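Long-range contacts in copper-containing nitrite reductase (Thermus scotoductus, PDB 6HBE), which probably reduces nitrite to nitric oxide, taking the electron from cytochrome c by way of its copper centres: residues 222-228 with 247-253; 210-216 with 239-245; 107-111 with 228-232. One frame throughout, in Å; residues are numbered along the deposited sequence.

Along the chain the segments run 107-111, 210-216, 222-228, 228-232, 239-245 and 247-253, so all three interactions interleave. Interactions 1 and 2, with centres 12 Å apart, pair strands in the two facing sheets of the second cupredoxin domain; they meet where Trp249 NE1 bonds to Leu242 O. Interaction 3 shares Gln228 with interaction 1, its centre 10 Å away, and joins the first cupredoxin domain to the loop that follows strand 222-227. Interactions 2 and 3 lie 17 Å apart between centres and do not touch. Each touches the second subunit, so the packing of sheets and domains runs on into the trimer interface.

Interaction 1 (222-228 with 247-253); sequences FEYMYYQ and DSWVIEW
Trp249 spreads its indole between Tyr227 and Met225. Tyr227 CB lies over one face, 4.0 Å from the centroid of the Trp249 six-membered ring, while Met225 CE covers the opposite face at 4.1 Å from that centroid. The methionine chain folds at its last torsion (chi3 -57°), which turns the methyl onto the indole; SD stands farther back in a longer Met-aromatic contact. Beside them Ile251 CG2 rests over the face of Phe222, touching CD1 at 3.4 Å. Phe222, Met225, Trp249 and Ile251 point into the cupredoxin beta-sandwich, from two neighbouring antiparallel strands of its six-stranded sheet. At the end of the pairing a classic beta bulge sets Glu223 N and Tyr224 N against Glu252 O, at 3.3 Å each, the Glu223 bond being weak. On the other side of the sheet Tyr226 OH donates to Glu252 OE1 at 2.7 Å, reaching it from above the carboxylate plane. Glutamate suits this buried spot because further donors meet its carboxylate: Met144 N at OE1 and Tyr199 OH at OE2. Back on the Trp249 side, Tyr227 OH gives a bond of 2.6 Å to Asp247 OD1, an oxygen that also receives Thr240 OG1 of the second subunit.

Interaction 2 (210-216 with 239-245); sequences NLTSTLH and QTALAGP
The imidazole of His216 meets Gln239 with its edge: ND1 donates to Gln239 O at 2.8 Å, the N-H...O angle is 162°, and the oxygen lies almost in the ring plane. The same ring packs edge-to-face with His267. The first torsion (chi1 171°) swings the ring away from its own backbone N and across to Gln239, just before strand 241-243, where the bond to the carbonyl fixes its rotation. A leucine in place of His216 would probably leave Gln239 O without its N-H mate and His267 without its aromatic partner. Paired backbone bonds follow, Ser213 with Ala243 and Leu215 with Ala241, including Ser213 N to Ala243 O at 2.8 Å. The two alanines are small enough for the Trp249 indole of the facing sheet, Ala241 under a face and Ala243 at the edge. On the other side Leu242 CD1 is wedged between two methyls, Thr212 CG2 at a tight 3.5 Å and Thr214 CG2 at 3.8 Å. Threonine serves both needs at 214, since its OG1 bonds to Pro245 O of the third subunit. Gln239 OE1 in turn accepts from His80 ND1 of that subunit, a second-shell hold on a copper ligand. With a bound copper ion about 4 Å from the His216 side chain, this edge of the cupredoxin sheet is consistent with the type 2 copper site that nitrite reductases build between subunits.

Interaction 3 (107-111 with 228-232); sequences FPGVF and QGNPK
This is a backbone-led contact between two cupredoxin domains: the start of strand 109-114, in the first, lies against the loop that joins strands 222-227 and 234-238 in the second. One direct hydrogen bond spans the two segments, from Val110 N to Gln228 O, 3.0 Å long with an N-H...O angle of 161°. The same oxygen is approached by Gly109 CA at 3.2 Å, a C-H...O contact that sets the strand close upon the loop.

Glycines make this closeness possible. A CB added to Gly109 would fall 2.2 Å from Gln228 O, and one on Gly229 would stand 2.8 Å from Gly109 CA, so any side chain at either place would collide with the opposing backbone. Gly229 also has a positive phi, which glycine adopts easily. The side chain of Gln228 turns to the trimer interface instead, where its amide bonds to Gln239 N and Thr240 OG1 of the second subunit. Val110 O is held by Ser248 OG and by Gln239 NE2 of the second subunit.

Beyond the glycines two prolines, rigid and apolar, cross at about a right angle, with Pro108 CG 4.1 Å from Pro231 CD; Pro138 packs against both. Asn230 suits the corner because its amide offers an acceptor and a donor. With CG anti to the backbone N (chi1 -168°), OD1 takes Lys232 N at 3.0 Å and closes an Asx turn that shapes the loop, while ND2 is left to face the first domain. There a single water completes the join, accepting from Asn230 ND2 at 2.9 Å and donating to Pro108 O at 2.7 Å.

Interaction 1 (222-228 with 247-253)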
# COMPACT_ATOMS: atom_id res chain seq x y z
N PHE C 222 16.66 19.48 4.55
CA PHE C 222 17.70 18.76 5.27
C PHE C 222 19.04 18.93 4.56
O PHE C 222 19.17 18.68 3.35
CB PHE C 222 17.40 17.25 5.44
CG PHE C 222 16.10 16.93 6.14
CD1 PHE C 222 15.77 17.55 7.33
CD2 PHE C 222 15.24 15.97 5.63
CE1 PHE C 222 14.58 17.25 8.00
CE2 PHE C 222 14.05 15.67 6.29
CZ PHE C 222 13.73 16.29 7.49
N GLU C 223 20.05 19.37 5.30
CA GLU C 223 21.33 19.71 4.69
C GLU C 223 22.11 18.46 4.26
O GLU C 223 22.58 18.37 3.11
CB GLU C 223 22.15 20.59 5.62
CG GLU C 223 21.33 21.81 6.09
CD GLU C 223 22.16 22.92 6.68
OE1 GLU C 223 23.19 23.26 6.07
OE2 GLU C 223 21.76 23.44 7.75
N TYR C 224 22.28 17.53 5.20
CA TYR C 224 23.00 16.27 4.94
C TYR C 224 22.21 15.10 5.53
O TYR C 224 21.74 15.20 6.64
CB TYR C 224 24.38 16.28 5.61
CG TYR C 224 25.26 17.49 5.32
CD1 TYR C 224 25.51 17.91 4.01
CD2 TYR C 224 25.88 18.19 6.37
CE1 TYR C 224 26.31 19.03 3.74
CE2 TYR C 224 26.69 19.31 6.11
CZ TYR C 224 26.90 19.73 4.80
OH TYR C 224 27.72 20.82 4.56
N MET C 225 22.11 13.99 4.80
CA MET C 225 21.48 12.77 5.28
C MET C 225 22.36 11.57 4.96
O MET C 225 23.04 11.56 3.96
CB MET C 225 20.10 12.55 4.65
CG MET C 225 19.27 13.79 4.47
SD MET C 225 17.52 13.49 4.12
CE MET C 225 17.63 12.48 2.65
N TYR C 226 22.30 10.55 5.81
CA TYR C 226 23.12 9.35 5.67
C TYR C 226 22.22 8.12 5.70
O TYR C 226 21.63 7.81 6.73
CB TYR C 226 24.16 9.31 6.79
CG TYR C 226 24.93 10.62 6.91
CD1 TYR C 226 24.46 11.66 7.72
CD2 TYR C 226 26.11 10.82 6.20
CE1 TYR C 226 25.15 12.87 7.81
CE2 TYR C 226 26.81 12.02 6.28
CZ TYR C 226 26.34 13.04 7.09
OH TYR C 226 27.02 14.23 7.18
N TYR C 227 22.11 7.43 4.57
CA TYR C 227 21.28 6.22 4.48
C TYR C 227 21.87 5.09 5.37
O TYR C 227 23.09 4.84 5.34
CB TYR C 227 21.09 5.76 3.04
CG TYR C 227 20.13 4.57 2.82
CD1 TYR C 227 18.79 4.60 3.23
CD2 TYR C 227 20.57 3.42 2.16
CE1 TYR C 227 17.94 3.52 3.00
CE2 TYR C 227 19.72 2.33 1.91
CZ TYR C 227 18.40 2.38 2.33
OH TYR C 227 17.60 1.26 2.08
N GLN C 228 20.99 4.51 6.19
CA GLN C 228 21.30 3.55 7.27
C GLN C 228 22.05 4.17 8.46
O GLN C 228 22.45 3.45 9.38
CB GLN C 228 22.08 2.34 6.74
CG GLN C 228 21.41 1.68 5.52
CD GLN C 228 20.27 0.74 5.92
OE1 GLN C 228 20.41 -0.03 6.87
NE2 GLN C 228 19.19 0.75 5.16
N ASP C 247 14.20 0.52 7.15
CA ASP C 247 15.14 1.54 6.68
C ASP C 247 15.33 2.63 7.74
O ASP C 247 14.43 2.93 8.52
CB ASP C 247 14.66 2.25 5.39
CG ASP C 247 14.90 1.45 4.09
OD1 ASP C 247 15.95 0.74 3.96
OD2 ASP C 247 14.05 1.66 3.16
N SER C 248 16.50 3.24 7.73
CA SER C 248 16.85 4.30 8.70
C SER C 248 17.69 5.38 8.04
O SER C 248 18.26 5.16 6.96
CB SER C 248 17.64 3.73 9.88
OG SER C 248 18.97 3.30 9.45
N TRP C 249 17.75 6.55 8.71
CA TRP C 249 18.56 7.68 8.31
C TRP C 249 19.16 8.38 9.53
O TRP C 249 18.53 8.40 10.58
CB TRP C 249 17.72 8.73 7.55
CG TRP C 249 17.22 8.32 6.19
CD1 TRP C 249 16.00 7.70 5.91
CD2 TRP C 249 17.87 8.48 4.93
NE1 TRP C 249 15.89 7.48 4.57
CE2 TRP C 249 17.01 7.95 3.94
CE3 TRP C 249 19.09 9.06 4.54
CZ2 TRP C 249 17.33 7.99 2.56
CZ3 TRP C 249 19.43 9.07 3.16
CH2 TRP C 249 18.55 8.52 2.20
N VAL C 250 20.37 8.95 9.38
CA VAL C 250 20.81 10.10 10.23
C VAL C 250 20.72 11.40 9.39
O VAL C 250 21.11 11.42 8.23
CB VAL C 250 22.23 9.89 10.79
CG1 VAL C 250 22.75 11.12 11.50
CG2 VAL C 250 22.22 8.72 11.77
N ILE C 251 20.14 12.45 9.97
CA ILE C 251 19.91 13.72 9.27
C ILE C 251 20.57 14.85 10.12
O ILE C 251 20.37 14.91 11.33
CB ILE C 251 18.39 13.95 9.14
CG1 ILE C 251 17.77 12.89 8.20
CG2 ILE C 251 18.05 15.36 8.67
CD1 ILE C 251 16.26 12.72 8.42
N GLU C 252 21.34 15.72 9.46
CA GLU C 252 21.89 16.95 10.06
C GLU C 252 21.21 18.18 9.42
O GLU C 252 21.16 18.28 8.20
CB GLU C 252 23.41 16.99 9.81
CG GLU C 252 24.18 15.88 10.48
CD GLU C 252 25.69 15.99 10.24
OE1 GLU C 252 26.12 16.00 9.08
OE2 GLU C 252 26.45 16.09 11.22
N TRP C 253 20.69 19.08 10.25
CA TRP C 253 19.98 20.26 9.80
C TRP C 253 20.14 21.36 10.86
O TRP C 253 20.03 21.08 12.05
CB TRP C 253 18.47 19.92 9.58
CG TRP C 253 17.53 21.08 9.22
CD1 TRP C 253 17.56 21.85 8.09
CD2 TRP C 253 16.40 21.53 9.98
NE1 TRP C 253 16.55 22.79 8.13
CE2 TRP C 253 15.83 22.62 9.28
CE3 TRP C 253 15.86 21.18 11.22
CZ2 TRP C 253 14.71 23.31 9.75
CZ3 TRP C 253 14.75 21.86 11.68
CH2 TRP C 253 14.19 22.92 10.96

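Interaction 2 (210-216 with 239-245)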
# COMPACT_ATOMS: atom_id res chain seq x y z
N ASN C 210 4.50 -2.50 7.65
CA ASN C 210 4.05 -2.54 6.24
C ASN C 210 4.30 -1.29 5.37
O ASN C 210 4.51 -1.43 4.17
CB ASN C 210 2.53 -2.80 6.20
CG ASN C 210 2.17 -4.25 6.44
OD1 ASN C 210 2.88 -5.16 6.01
ND2 ASN C 210 1.06 -4.47 7.10
N LEU C 211 4.26 -0.10 5.95
CA LEU C 211 4.14 1.15 5.15
C LEU C 211 5.47 1.93 5.04
O LEU C 211 6.33 1.86 5.93
CB LEU C 211 3.05 2.05 5.70
CG LEU C 211 1.72 1.34 5.88
CD1 LEU C 211 0.75 2.21 6.60
CD2 LEU C 211 1.15 0.80 4.55
N THR C 212 5.61 2.63 3.92
CA THR C 212 6.82 3.43 3.65
C THR C 212 6.58 4.82 4.24
O THR C 212 5.42 5.25 4.40
CB THR C 212 7.06 3.44 2.12
OG1 THR C 212 7.41 2.10 1.69
CG2 THR C 212 8.14 4.44 1.66
N SER C 213 7.66 5.53 4.55
CA SER C 213 7.66 6.88 5.14
C SER C 213 8.48 7.82 4.28
O SER C 213 9.47 7.40 3.67
CB SER C 213 8.24 6.84 6.55
OG SER C 213 8.19 8.12 7.21
N THR C 214 8.09 9.10 4.24
CA THR C 214 8.90 10.16 3.64
C THR C 214 8.98 11.28 4.68
O THR C 214 8.12 12.17 4.74
CB THR C 214 8.36 10.68 2.26
OG1 THR C 214 6.93 10.86 2.32
CG2 THR C 214 8.67 9.65 1.16
N LEU C 215 10.04 11.25 5.48
CA LEU C 215 10.17 12.20 6.61
C LEU C 215 10.49 13.61 6.12
O LEU C 215 11.29 13.76 5.20
CB LEU C 215 11.23 11.77 7.62
CG LEU C 215 11.19 12.46 8.99
CD1 LEU C 215 9.96 12.08 9.78
CD2 LEU C 215 12.41 12.11 9.81
N HIS C 216 9.84 14.61 6.71
CA HIS C 216 9.87 16.00 6.23
C HIS C 216 9.81 16.97 7.43
O HIS C 216 9.16 16.64 8.43
CB HIS C 216 8.70 16.24 5.26
CG HIS C 216 8.48 17.67 4.87
ND1 HIS C 216 9.31 18.35 3.99
CD2 HIS C 216 7.50 18.55 5.20
CE1 HIS C 216 8.86 19.58 3.81
NE2 HIS C 216 7.76 19.73 4.54
N GLN C 239 14.15 17.54 0.65
CA GLN C 239 12.84 17.82 1.28
C GLN C 239 12.22 16.61 1.98
O GLN C 239 11.30 16.78 2.79
CB GLN C 239 11.85 18.40 0.25
CG GLN C 239 11.18 17.38 -0.66
CD GLN C 239 10.79 17.96 -2.00
OE1 GLN C 239 9.77 18.63 -2.14
NE2 GLN C 239 11.59 17.67 -3.01
N THR C 240 12.67 15.40 1.63
CA THR C 240 12.17 14.15 2.17
C THR C 240 13.32 13.13 2.37
O THR C 240 14.31 13.16 1.64
CB THR C 240 11.13 13.49 1.23
OG1 THR C 240 11.55 13.58 -0.12
CG2 THR C 240 9.77 14.10 1.39
N ALA C 241 13.14 12.25 3.36
CA ALA C 241 13.96 11.07 3.58
C ALA C 241 13.09 9.80 3.41
O ALA C 241 12.31 9.45 4.29
CB ALA C 241 14.57 11.12 4.97
N LEU C 242 13.21 9.18 2.24
CA LEU C 242 12.44 7.97 1.88
C LEU C 242 12.92 6.74 2.71
O LEU C 242 14.12 6.44 2.73
CB LEU C 242 12.61 7.70 0.37
CG LEU C 242 11.97 6.41 -0.15
CD1 LEU C 242 10.45 6.45 -0.02
CD2 LEU C 242 12.36 6.11 -1.57
N ALA C 243 12.00 6.07 3.41
CA ALA C 243 12.32 4.89 4.25
C ALA C 243 11.23 3.84 4.20
O ALA C 243 10.10 4.07 4.71
CB ALA C 243 12.58 5.34 5.69
N GLY C 244 11.55 2.68 3.63
CA GLY C 244 10.69 1.52 3.79
C GLY C 244 10.79 0.90 5.16
O GLY C 244 11.57 1.38 6.00
N PRO C 245 9.98 -0.15 5.43
CA PRO C 245 10.11 -0.84 6.73
C PRO C 245 11.52 -1.37 7.03
O PRO C 245 12.05 -2.14 6.24
CB PRO C 245 9.07 -1.97 6.63
CG PRO C 245 8.02 -1.38 5.73
CD PRO C 245 8.80 -0.61 4.69

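Interaction 3 (107-111 with 228-232)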
# COMPACT_ATOMS: atom_id res chain seq x y z
N PHE C 107 29.67 -2.08 12.37
CA PHE C 107 29.10 -1.20 11.35
C PHE C 107 28.34 -0.02 12.00
O PHE C 107 27.39 -0.25 12.79
CB PHE C 107 28.12 -1.99 10.46
CG PHE C 107 28.80 -2.97 9.52
CD1 PHE C 107 29.09 -4.26 9.95
CD2 PHE C 107 29.15 -2.60 8.24
CE1 PHE C 107 29.70 -5.17 9.10
CE2 PHE C 107 29.77 -3.51 7.37
CZ PHE C 107 30.03 -4.80 7.80
N PRO C 108 28.71 1.22 11.65
CA PRO C 108 28.02 2.39 12.23
C PRO C 108 26.63 2.59 11.62
O PRO C 108 26.43 2.27 10.44
CB PRO C 108 28.96 3.54 11.90
CG PRO C 108 29.72 3.11 10.73
CD PRO C 108 29.83 1.62 10.79
N GLY C 109 25.69 3.11 12.42
CA GLY C 109 24.35 3.50 11.94
C GLY C 109 23.20 3.34 12.91
O GLY C 109 23.41 3.22 14.12
N VAL C 110 21.98 3.30 12.36
CA VAL C 110 20.73 3.20 13.12
C VAL C 110 20.06 1.88 12.73
O VAL C 110 19.68 1.70 11.54
CB VAL C 110 19.80 4.40 12.82
CG1 VAL C 110 18.45 4.25 13.55
CG2 VAL C 110 20.48 5.71 13.24
N PHE C 111 19.91 0.97 13.70
CA PHE C 111 19.48 -0.41 13.48
C PHE C 111 18.20 -0.75 14.23
O PHE C 111 18.02 -0.36 15.39
CB PHE C 111 20.59 -1.38 13.86
CG PHE C 111 21.84 -1.19 13.06
CD1 PHE C 111 21.95 -1.74 11.78
CD2 PHE C 111 22.89 -0.44 13.56
CE1 PHE C 111 23.09 -1.54 11.01
CE2 PHE C 111 24.04 -0.22 12.80
CZ PHE C 111 24.15 -0.77 11.53
N GLN C 228 20.99 4.51 6.19
CA GLN C 228 21.30 3.55 7.27
C GLN C 228 22.05 4.17 8.46
O GLN C 228 22.45 3.45 9.38
CB GLN C 228 22.08 2.34 6.74
CG GLN C 228 21.41 1.68 5.52
CD GLN C 228 20.27 0.74 5.92
OE1 GLN C 228 20.41 -0.03 6.87
NE2 GLN C 228 19.19 0.75 5.16
N GLY C 229 22.23 5.48 8.46
CA GLY C 229 23.15 6.14 9.42
C GLY C 229 24.65 5.97 9.17
O GLY C 229 25.47 6.42 10.00
N ASN C 230 25.04 5.35 8.05
CA ASN C 230 26.46 5.19 7.71
C ASN C 230 27.01 6.46 7.06
O ASN C 230 26.51 6.87 6.00
CB ASN C 230 26.67 3.98 6.78
CG ASN C 230 28.14 3.60 6.62
OD1 ASN C 230 28.95 4.42 6.21
ND2 ASN C 230 28.48 2.35 6.94
N PRO C 231 28.08 7.05 7.64
CA PRO C 231 28.62 8.31 7.06
C PRO C 231 28.96 8.31 5.59
O PRO C 231 28.94 9.37 4.99
CB PRO C 231 29.89 8.57 7.88
CG PRO C 231 29.67 7.89 9.16
CD PRO C 231 28.84 6.66 8.85
N LYS C 232 29.28 7.15 5.00
CA LYS C 232 29.61 7.07 3.57
C LYS C 232 28.44 7.29 2.61
O LYS C 232 28.64 7.67 1.46
CB LYS C 232 30.21 5.70 3.21
CG LYS C 232 31.43 5.25 4.00
CD LYS C 232 32.57 6.24 3.94
CE LYS C 232 33.73 5.71 4.77
NZ LYS C 232 34.80 6.74 4.88
O HOH W 1 26.71 0.58 8.38